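Local coordinates for borrelidin polyketide synthase, type I (Streptomyces parvulus, PDB 6OBT), which probably dehydrates a beta-hydroxyacyl intermediate to its alpha,beta-unsaturated form during borrelidin assembly, acting as a dehydratase domain of the synthase, at residues 98-103 with 155-160; 260-265 with 292-297. One frame throughout, in Å; residues are numbered along the deposited sequence.

Interaction 1 (98-103 with 155-160); sequences GCDSVD and LGAGGP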
loop_
_atom_site.group_PDB
_atom_site.type_symbol
_atom_site.label_atom_id
_atom_site.label_comp_id
_atom_site.label_asym_id
_atom_site.label_seq_id
_atom_site.Cartn_x
_atom_site.Cartn_y
_atom_site.Cartn_z
ATOM N N GLY A 98 14.598 -10.606 -3.402
ATOM C CA GLY A 98 15.763 -11.192 -4.026
ATOM C C GLY A 98 17.095 -10.728 -3.482
ATOM O O GLY A 98 18.124 -11.017 -4.099
ATOM N N CYS A 99 17.112 -10.014 -2.353
ATOM C CA CYS A 99 18.326 -9.436 -1.771
ATOM C C CYS A 99 18.551 -10.103 -0.412
ATOM O O CYS A 99 18.023 -9.664 0.609
ATOM C CB CYS A 99 18.204 -7.913 -1.627
ATOM S SG CYS A 99 18.162 -6.955 -3.170
ATOM N N ASP A 100 19.343 -11.165 -0.400
ATOM C CA ASP A 100 19.516 -11.974 0.800
ATOM C C ASP A 100 20.445 -11.342 1.834
ATOM O O ASP A 100 20.787 -12.004 2.823
ATOM C CB ASP A 100 20.038 -13.356 0.417
ATOM C CG ASP A 100 21.433 -13.302 -0.158
ATOM O OD1 ASP A 100 22.354 -13.898 0.439
ATOM O OD2 ASP A 100 21.607 -12.645 -1.207
ATOM N N SER A 101 20.871 -10.097 1.649
ATOM C CA SER A 101 21.806 -9.482 2.579
ATOM C C SER A 101 21.341 -8.080 2.930
ATOM O O SER A 101 20.905 -7.319 2.059
ATOM C CB SER A 101 23.224 -9.421 2.003
ATOM O OG SER A 101 24.071 -8.616 2.809
ATOM N N VAL A 102 21.411 -7.760 4.218
ATOM C CA VAL A 102 21.284 -6.378 4.677
ATOM C C VAL A 102 22.712 -5.841 4.669
ATOM O O VAL A 102 23.484 -6.038 5.611
ATOM C CB VAL A 102 20.608 -6.279 6.047
ATOM C CG1 VAL A 102 20.497 -4.830 6.488
ATOM C CG2 VAL A 102 19.207 -6.910 6.003
ATOM N N ASP A 103 23.095 -5.236 3.540
ATOM C CA ASP A 103 24.421 -4.635 3.423
ATOM C C ASP A 103 24.656 -3.617 4.526
ATOM O O ASP A 103 25.770 -3.498 5.057
ATOM C CB ASP A 103 24.578 -3.959 2.059
ATOM C CG ASP A 103 24.805 -4.948 0.923
ATOM O OD1 ASP A 103 25.000 -4.490 -0.225
ATOM O OD2 ASP A 103 24.775 -6.175 1.172
ATOM N N LEU A 155 19.946 -3.026 0.806
ATOM C CA LEU A 155 19.838 -4.470 0.670
ATOM C C LEU A 155 20.686 -4.916 -0.509
ATOM O O LEU A 155 20.691 -4.268 -1.560
ATOM C CB LEU A 155 18.389 -4.908 0.473
ATOM C CG LEU A 155 17.434 -4.377 1.543
ATOM C CD1 LEU A 155 15.981 -4.583 1.107
ATOM C CD2 LEU A 155 17.730 -5.051 2.892
ATOM N N GLY A 156 21.420 -6.018 -0.326
ATOM C CA GLY A 156 22.367 -6.471 -1.316
ATOM C C GLY A 156 22.254 -7.967 -1.551
ATOM O O GLY A 156 21.502 -8.675 -0.878
ATOM N N ALA A 157 23.017 -8.424 -2.530
ATOM C CA ALA A 157 23.045 -9.828 -2.897
ATOM C C ALA A 157 24.148 -10.546 -2.137
ATOM O O ALA A 157 25.209 -9.977 -1.856
ATOM C CB ALA A 157 23.261 -9.991 -4.401
ATOM N N GLY A 158 23.873 -11.803 -1.789
ATOM C CA GLY A 158 24.857 -12.718 -1.241
ATOM C C GLY A 158 25.722 -12.181 -0.122
ATOM O O GLY A 158 25.343 -11.245 0.587
ATOM N N GLY A 159 26.898 -12.773 0.035
ATOM C CA GLY A 159 27.809 -12.412 1.092
ATOM C C GLY A 159 28.804 -13.524 1.353
ATOM O O GLY A 159 28.895 -14.501 0.599
ATOM N N PRO A 160 29.578 -13.394 2.426
ATOM C CA PRO A 160 30.502 -14.465 2.801
ATOM C C PRO A 160 29.738 -15.655 3.351
ATOM O O PRO A 160 28.785 -15.485 4.128
ATOM C CB PRO A 160 31.382 -13.817 3.880
ATOM C CG PRO A 160 30.530 -12.731 4.459
ATOM C CD PRO A 160 29.632 -12.249 3.353
#
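The carboxylate of Asp103 turns one face to the backbone of Gly156. Gly156 N lies over that face, 3.8 Å from Asp103 CG. Gly156 CA is offset past the rim of the group, 3.5 Å from both Asp103 OD1 and Asp103 OD2. Gly156 has no side chain, and the carboxylate rests close against its main chain. Ser101 OG holds the carboxylate from within its own strand, 3.0 Å from Asp103 OD2 and nearly in line with the C-O bond. A chi1 of 170° sets Ser101 OG trans to the backbone N, on the side of the carbonyl carbon, where it meets the Asp103 carboxylate. The second flat group is the carboxylate of Asp100. Its OD2 accepts the N-H of Gly158, although the modelled separation is too short to be taken literally. Its OD1 forms a salt bridge with Arg262 NH1, so the two oxygens serve different parts of the chain.

The backbones pair antiparallel. Gly156 N donates to Ser101 O at 2.8 Å, almost straight at 171°. The return bond, Ser101 N to Gly156 O, is 3.0 Å and more bent, at 134°. Beyond this pair, Val102 and Leu155 lie side by side, with Val102 CG2 3.9 Å from Leu155 CD2. The CB atoms of Cys99 and Leu155 meet at 3.7 Å. Val102 also packs on Ala90 and Leu91 of helix 83-97, and Leu155 on Val136. The helix ends at Gly98 in a Schellman motif.

Asp100 and Ser101 both face Gly156, which makes a classic beta bulge. It lies where the chain leaves the central helix of a hot-dog fold and enters the sheet that wraps it.

Interaction 2 (260-265 with 292-297); sequences DVRLFA and VLTIGR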
loop_
_atom_site.group_PDB
_atom_site.type_symbol
_atom_site.label_atom_id
_atom_site.label_comp_id
_atom_site.label_asym_id
_atom_site.label_seq_id
_atom_site.Cartn_x
_atom_site.Cartn_y
_atom_site.Cartn_z
ATOM N N ASP A 260 26.200 -5.999 6.924
ATOM C CA ASP A 260 26.343 -7.358 6.394
ATOM C C ASP A 260 25.660 -8.398 7.291
ATOM O O ASP A 260 26.294 -9.307 7.839
ATOM C CB ASP A 260 27.824 -7.703 6.194
ATOM C CG ASP A 260 28.491 -6.815 5.172
ATOM O OD1 ASP A 260 29.645 -6.400 5.410
ATOM O OD2 ASP A 260 27.856 -6.523 4.135
ATOM N N VAL A 261 24.336 -8.278 7.376
ATOM C CA VAL A 261 23.504 -9.200 8.144
ATOM C C VAL A 261 22.898 -10.225 7.196
ATOM O O VAL A 261 22.314 -9.863 6.164
ATOM C CB VAL A 261 22.395 -8.460 8.907
ATOM C CG1 VAL A 261 21.705 -9.412 9.876
ATOM C CG2 VAL A 261 22.955 -7.248 9.624
ATOM N N ARG A 262 23.030 -11.506 7.540
ATOM C CA ARG A 262 22.416 -12.575 6.766
ATOM C C ARG A 262 21.713 -13.542 7.700
ATOM O O ARG A 262 22.221 -13.859 8.783
ATOM C CB ARG A 262 23.452 -13.338 5.913
ATOM C CG ARG A 262 24.183 -12.473 4.912
ATOM C CD ARG A 262 24.279 -13.151 3.559
ATOM N NE ARG A 262 25.451 -14.014 3.487
ATOM C CZ ARG A 262 25.667 -14.899 2.519
ATOM N NH1 ARG A 262 24.788 -15.037 1.534
ATOM N NH2 ARG A 262 26.761 -15.650 2.533
ATOM N N LEU A 263 20.541 -14.006 7.277
ATOM C CA LEU A 263 19.762 -14.981 8.028
ATOM C C LEU A 263 19.674 -16.254 7.199
ATOM O O LEU A 263 19.145 -16.236 6.079
ATOM C CB LEU A 263 18.372 -14.428 8.358
ATOM C CG LEU A 263 17.467 -15.348 9.172
ATOM C CD1 LEU A 263 18.040 -15.530 10.588
ATOM C CD2 LEU A 263 16.053 -14.818 9.250
ATOM N N PHE A 264 20.210 -17.355 7.739
ATOM C CA PHE A 264 20.292 -18.590 6.969
ATOM C C PHE A 264 19.139 -19.540 7.235
ATOM O O PHE A 264 18.891 -20.432 6.420
ATOM C CB PHE A 264 21.622 -19.296 7.256
ATOM C CG PHE A 264 22.813 -18.403 7.059
ATOM C CD1 PHE A 264 23.236 -18.081 5.773
ATOM C CD2 PHE A 264 23.490 -17.872 8.136
ATOM C CE1 PHE A 264 24.323 -17.238 5.579
ATOM C CE2 PHE A 264 24.569 -17.031 7.945
ATOM C CZ PHE A 264 24.976 -16.712 6.662
ATOM N N ALA A 265 18.388 -19.328 8.311
ATOM C CA ALA A 265 17.342 -20.257 8.700
ATOM C C ALA A 265 16.255 -19.504 9.439
ATOM O O ALA A 265 16.540 -18.550 10.165
ATOM C CB ALA A 265 17.897 -21.361 9.606
ATOM N N VAL A 292 22.730 -19.946 11.378
ATOM C CA VAL A 292 21.449 -19.247 11.509
ATOM C C VAL A 292 21.629 -17.771 11.167
ATOM O O VAL A 292 20.862 -17.207 10.380
ATOM C CB VAL A 292 20.847 -19.391 12.927
ATOM C CG1 VAL A 292 19.518 -18.576 13.048
ATOM C CG2 VAL A 292 20.621 -20.852 13.302
ATOM N N LEU A 293 22.635 -17.120 11.753
ATOM C CA LEU A 293 22.733 -15.675 11.601
ATOM C C LEU A 293 24.183 -15.224 11.602
ATOM O O LEU A 293 25.002 -15.729 12.385
ATOM C CB LEU A 293 21.947 -14.960 12.716
ATOM C CG LEU A 293 22.061 -13.444 12.906
ATOM C CD1 LEU A 293 21.180 -12.697 11.897
ATOM C CD2 LEU A 293 21.698 -13.056 14.342
ATOM N N THR A 294 24.492 -14.270 10.716
ATOM C CA THR A 294 25.763 -13.550 10.748
ATOM C C THR A 294 25.513 -12.048 10.699
ATOM O O THR A 294 24.673 -11.577 9.921
ATOM C CB THR A 294 26.683 -13.974 9.583
ATOM O OG1 THR A 294 25.955 -13.951 8.350
ATOM C CG2 THR A 294 27.203 -15.378 9.806
ATOM N N ILE A 295 26.243 -11.306 11.533
ATOM C CA ILE A 295 26.315 -9.845 11.482
ATOM C C ILE A 295 27.772 -9.471 11.239
ATOM O O ILE A 295 28.624 -9.654 12.119
ATOM C CB ILE A 295 25.794 -9.179 12.762
ATOM C CG1 ILE A 295 24.389 -9.656 13.122
ATOM C CG2 ILE A 295 25.794 -7.665 12.611
ATOM C CD1 ILE A 295 23.909 -9.086 14.497
ATOM N N GLY A 296 28.051 -8.925 10.052
ATOM C CA GLY A 296 29.413 -8.553 9.710
ATOM C C GLY A 296 29.999 -7.489 10.619
ATOM O O GLY A 296 31.187 -7.527 10.944
ATOM N N ARG A 297 29.188 -6.514 11.022
ATOM C CA ARG A 297 29.665 -5.495 11.943
ATOM C C ARG A 297 28.461 -4.857 12.619
ATOM O O ARG A 297 27.449 -4.613 11.961
ATOM C CB ARG A 297 30.496 -4.431 11.220
ATOM C CG ARG A 297 31.093 -3.374 12.154
ATOM C CD ARG A 297 31.708 -2.239 11.364
ATOM N NE ARG A 297 32.670 -1.487 12.157
ATOM C CZ ARG A 297 33.970 -1.759 12.197
ATOM N NH1 ARG A 297 34.784 -1.023 12.945
ATOM N NH2 ARG A 297 34.456 -2.770 11.489
#
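Val292, Thr294 and Phe264 have the most surface buried between segments 260-265 and 292-297. Val292 works mainly through its carbonyl. Its O takes the N-H of Phe264 at 2.7 Å, nearly straight at 170°. Leu263 CD1 comes within 3.3 Å of the same oxygen. Val292 CG1 and Leu263 CD1 also pack, with their side chains side by side.

Thr294 meets Phe264 at about a right angle. Its methyl CG2 lies in the ring plane at the edge, 3.6 Å from Phe264 CE2. Its hydroxyl OG1 approaches the ring obliquely, 3.4 Å from Phe264 CZ. Thr294 OG1 sits between the backbone N and the carbonyl carbon, chi1 48°, which also brings it to 3.5 Å from Arg262 CB. On the other edge of the ring, next to CZ, Phe264 CE1 lies 3.9 Å above one face of the Arg262 guanidinium, offset toward its rim. Arg262 NH2 has its strongest partner in Pro160 O.

Arg262 and Thr294 form the hydrogen-bonded pair of this antiparallel ladder. Each N-H bonds to the other's carbonyl, and Arg262 N to Thr294 O is 2.9 Å. Past Thr294, Gly296 N bonds to Asp260 O.

The opposite face is apolar, and it carries Val261, Leu263, Leu293 and Ile295. Val261 CG1 touches Leu293 CD1, and Val261 CG2 touches Ile295 CG2.

Val261 and Leu263 pack on Leu91 of helix 83-97, and Val261 on Val87 as well. Leu293 and Ile295 rest on Ala284 and Trp282 of strand 281-286. Strand 101-107 pairs with 254-263 on the side away from 291-301.

In the fold
From the N terminus, helix 83-97 runs straight into 98-103. Interaction 1 then closes a loop of 51 residues, which includes strands 119-127 and 134-142. The chain passes through helices 181-187 and 228-236 before interaction 2 closes a shorter loop of 26 residues, with strands 270-276 and 281-286. The two contacts are in series: neither nests in nor crosses the other. In space they are neighbours, with centres about 10 Å apart, because strand 101-107 pairs with 254-263. The strand order 148-156, 101-107, 254-263, 291-301 therefore joins the two halves, consistent with a double hot-dog fold. Arg262 clamps the two contacts together through Asp100 and Pro160.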